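PDB 6RW0: protein angel homolog 2 from Homo sapiens, which acts as a 2',3'-cyclic phosphatase of the CCR4/nocturin family and probably binds the 3' untranslated regions of messenger RNA. Local coordinates for residues 211-214 / 215-219; 231-234 / 235-239. All coordinates share one frame; numbering follows the deposited sequence. Where two conformers were deposited one is given.

Both contacts are local, each bridging neighbouring residues of one continuous stretch, so neither closes a long loop; they follow one another in series, without nesting or crossing. Going from the N terminus, strand 189-195 leads into helix 203-220, where contact 1 (211-214 with 215-219) spans successive turns. The chain then enters strand 231-236, and contact 2 (231-234 with 235-239) covers that strand and the turn after it. Their centres lie about 13 Å apart, and side chains join them: M233 SD is 3.8 Å from I217 CD1 and 3.9 Å from L213 CD2. Together they tie helix to strand within one beta-alpha-beta unit.

Contact 1: residues 211-214 / 215-219; sequences AMLL and AEISS. With K (potassium ion), chain C.
I217 reaches back one helical turn to L213, and its side chain can be followed atom by atom. I217 CB sits beside the helix backbone, about equally near the carbonyl oxygens L213 O and L214 O (3.7 and 3.6 Å). From there CG1 is placed anti to the carbonyl carbon (chi1 -64°), a rotation that brings I217 CG1 to 3.3 Å from L213 O. The tip, I217 CD1, continues along the same flank and ends 4.1 Å from L213 CG, where the two branched side chains cross obliquely. CG2, the other branch, points away from L213 and packs on I231.

Beneath these side chains runs the regular i to i+4 ladder of an alpha helix. I217 N donates to L213 O at 3.0 Å with an N-H...O angle of 166°. The neighbouring rungs are A215 N to A211 O and E216 N to M212 O, and S218 N to L214 O, 2.9 Å long, carries the series onward. This is the connecting helix of a beta-alpha-beta crossover: strands 189-195 and 231-236 are parallel neighbours in the sheet, and L213, L214 and I217 all press on M233 of the second strand. V174 of strand 171-179 touches both L213 and I217.

E216, which also touches V174 and V156, has its CG anti to the backbone N and bends at chi2 (75°), which carries its carboxylate away from residues 211-214; OE1 is hydrogen-bonded to Y294 OH. Near the helix's C-terminal end S219 holds a potassium ion with two of its oxygens, the backbone O at 2.7 Å and OG at 3.0 Å, and a water adds a further ligand.

Contact 2: residues 231-234 / 235-239; sequences IVMC and GDFNS
M233 and F237 meet where strand 231-236 gives way to a turn, M233 CE lying 4.0 Å from F237 CZ. The thioether approaches the ring obliquely: the chain is extended through chi2 and bends only at chi3 (75°), bringing CE to the CZ and CE2 side, with M233 CG 4.1 Å from F237 CZ. On the same ring F237 CE1 comes within 3.8 Å of the backbone C of C234, so F237 folds back over the strand. With an alanine here, M233 CE and the C234 carbonyl would probably lose their cover and a gap would open beside the strand end. Between them G235 has phi 154° and psi -175°; a CB there would clash with C234 O.

That tight part contrasts with the looser polar turn beyond it, also buried, where the side chains of D236, N238 and S239 do not touch residues 231-234. D236 OD1 accepts from N238 N at 3.0 Å, while OD2 is bonded to N58 ND2, fixing the carboxylate at both oxygens. S239 OG gives a 2.9 Å bond to F237 O from above the carbonyl plane. The G-D-F-N sequence closing a core strand, its aspartate making an Asx turn, is characteristic of the endonuclease/exonuclease/phosphatase fold.

Contact 1: residues 211-214 / 215-219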
# COMPACT_ATOMS: atom_id res chain seq x y z
N ALA A 211 -0.27 -11.59 -5.67
CA ALA A 211 -0.85 -12.90 -5.35
C ALA A 211 -0.26 -13.45 -4.06
O ALA A 211 -0.96 -14.08 -3.26
CB ALA A 211 -0.60 -13.87 -6.51
N MET A 212 1.04 -13.24 -3.84
CA MET A 212 1.68 -13.71 -2.61
C MET A 212 1.11 -13.00 -1.39
O MET A 212 0.86 -13.63 -0.36
CB MET A 212 3.19 -13.53 -2.72
CG MET A 212 3.82 -14.46 -3.73
SD MET A 212 5.51 -14.03 -4.19
CE MET A 212 6.36 -14.72 -2.89
N LEU A 213 0.90 -11.68 -1.49
CA LEU A 213 0.26 -10.97 -0.38
C LEU A 213 -1.16 -11.47 -0.15
O LEU A 213 -1.58 -11.72 0.98
CB LEU A 213 0.24 -9.47 -0.65
CG LEU A 213 -0.26 -8.62 0.52
CD1 LEU A 213 0.72 -8.67 1.68
CD2 LEU A 213 -0.48 -7.19 0.06
N LEU A 214 -1.93 -11.61 -1.24
CA LEU A 214 -3.31 -12.08 -1.11
C LEU A 214 -3.37 -13.48 -0.50
O LEU A 214 -4.27 -13.78 0.30
CB LEU A 214 -4.02 -12.04 -2.46
CG LEU A 214 -4.26 -10.65 -3.04
CD1 LEU A 214 -4.87 -10.78 -4.43
CD2 LEU A 214 -5.14 -9.77 -2.16
N ALA A 215 -2.43 -14.36 -0.87
CA ALA A 215 -2.41 -15.70 -0.27
C ALA A 215 -2.13 -15.63 1.22
O ALA A 215 -2.75 -16.35 2.01
CB ALA A 215 -1.37 -16.57 -0.97
N GLU A 216 -1.21 -14.76 1.65
CA GLU A 216 -0.97 -14.63 3.08
C GLU A 216 -2.22 -14.13 3.79
O GLU A 216 -2.59 -14.65 4.85
CB GLU A 216 0.22 -13.71 3.35
CG GLU A 216 0.64 -13.69 4.80
CD GLU A 216 1.38 -14.94 5.22
OE1 GLU A 216 1.89 -15.68 4.35
OE2 GLU A 216 1.46 -15.18 6.44
N ILE A 217 -2.89 -13.14 3.22
CA ILE A 217 -4.13 -12.63 3.81
C ILE A 217 -5.17 -13.73 3.90
O ILE A 217 -5.88 -13.87 4.91
CB ILE A 217 -4.66 -11.43 3.02
CG1 ILE A 217 -3.67 -10.27 3.10
CG2 ILE A 217 -6.03 -11.03 3.54
CD1 ILE A 217 -4.00 -9.12 2.16
N SER A 218 -5.30 -14.54 2.85
CA SER A 218 -6.30 -15.60 2.87
C SER A 218 -6.05 -16.58 4.01
O SER A 218 -7.00 -17.12 4.58
CB SER A 218 -6.30 -16.34 1.55
OG SER A 218 -7.12 -17.49 1.65
N SER A 219 -4.79 -16.83 4.35
CA SER A 219 -4.50 -17.74 5.44
C SER A 219 -4.71 -17.07 6.80
O SER A 219 -5.27 -17.68 7.72
CB SER A 219 -3.08 -18.26 5.30
OG SER A 219 -2.86 -19.28 6.26
K K C . -5.13 -20.36 7.84
O HOH W 1 -6.98 -20.80 9.77

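Contact 2: residues 231-234 / 235-239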
# COMPACT_ATOMS: atom_id res chain seq x y z
N ILE A 231 -10.78 -7.13 6.64
CA ILE A 231 -9.45 -6.89 6.08
C ILE A 231 -9.32 -5.42 5.72
O ILE A 231 -10.22 -4.83 5.12
CB ILE A 231 -9.23 -7.73 4.81
CG1 ILE A 231 -9.22 -9.21 5.17
CG2 ILE A 231 -7.95 -7.34 4.08
CD1 ILE A 231 -9.63 -10.10 4.05
N VAL A 232 -8.18 -4.83 6.09
CA VAL A 232 -7.74 -3.55 5.56
C VAL A 232 -6.38 -3.80 4.92
O VAL A 232 -5.46 -4.26 5.60
CB VAL A 232 -7.65 -2.47 6.65
CG1 VAL A 232 -7.22 -1.16 6.02
CG2 VAL A 232 -8.99 -2.30 7.34
N MET A 233 -6.27 -3.53 3.62
CA MET A 233 -5.06 -3.79 2.85
C MET A 233 -4.57 -2.46 2.28
O MET A 233 -5.23 -1.87 1.41
CB MET A 233 -5.30 -4.81 1.74
CG MET A 233 -4.06 -5.06 0.88
SD MET A 233 -4.28 -6.34 -0.38
CE MET A 233 -5.28 -5.48 -1.59
N CYS A 234 -3.44 -1.99 2.80
CA CYS A 234 -2.86 -0.71 2.43
C CYS A 234 -1.59 -0.90 1.63
O CYS A 234 -0.93 -1.95 1.70
CB CYS A 234 -2.45 0.07 3.68
SG CYS A 234 -3.79 0.47 4.79
N GLY A 235 -1.20 0.14 0.92
CA GLY A 235 0.17 0.17 0.46
C GLY A 235 0.36 1.01 -0.79
O GLY A 235 -0.56 1.65 -1.30
N ASP A 236 1.60 0.96 -1.27
CA ASP A 236 2.03 1.54 -2.53
C ASP A 236 2.11 0.38 -3.52
O ASP A 236 3.01 -0.46 -3.43
CB ASP A 236 3.36 2.26 -2.35
CG ASP A 236 3.87 2.89 -3.63
OD1 ASP A 236 3.40 2.51 -4.72
OD2 ASP A 236 4.77 3.76 -3.55
N PHE A 237 1.13 0.32 -4.41
CA PHE A 237 1.00 -0.77 -5.38
C PHE A 237 1.67 -0.45 -6.71
O PHE A 237 1.71 -1.32 -7.59
CB PHE A 237 -0.48 -1.16 -5.57
CG PHE A 237 -1.08 -1.81 -4.35
CD1 PHE A 237 -1.43 -1.05 -3.24
CD2 PHE A 237 -1.26 -3.18 -4.29
CE1 PHE A 237 -1.94 -1.64 -2.11
CE2 PHE A 237 -1.79 -3.78 -3.16
CZ PHE A 237 -2.12 -3.00 -2.07
N ASN A 238 2.21 0.76 -6.86
CA ASN A 238 2.87 1.18 -8.09
C ASN A 238 2.01 0.85 -9.31
O ASN A 238 2.50 0.48 -10.37
CB ASN A 238 4.27 0.60 -8.19
CG ASN A 238 5.30 1.48 -7.51
OD1 ASN A 238 5.33 2.69 -7.72
ND2 ASN A 238 6.14 0.89 -6.69
N SER A 239 0.70 1.02 -9.14
CA SER A 239 -0.27 0.73 -10.18
C SER A 239 -1.38 1.76 -10.04
O SER A 239 -1.71 2.15 -8.92
CB SER A 239 -0.88 -0.66 -9.98
OG SER A 239 0.12 -1.67 -10.02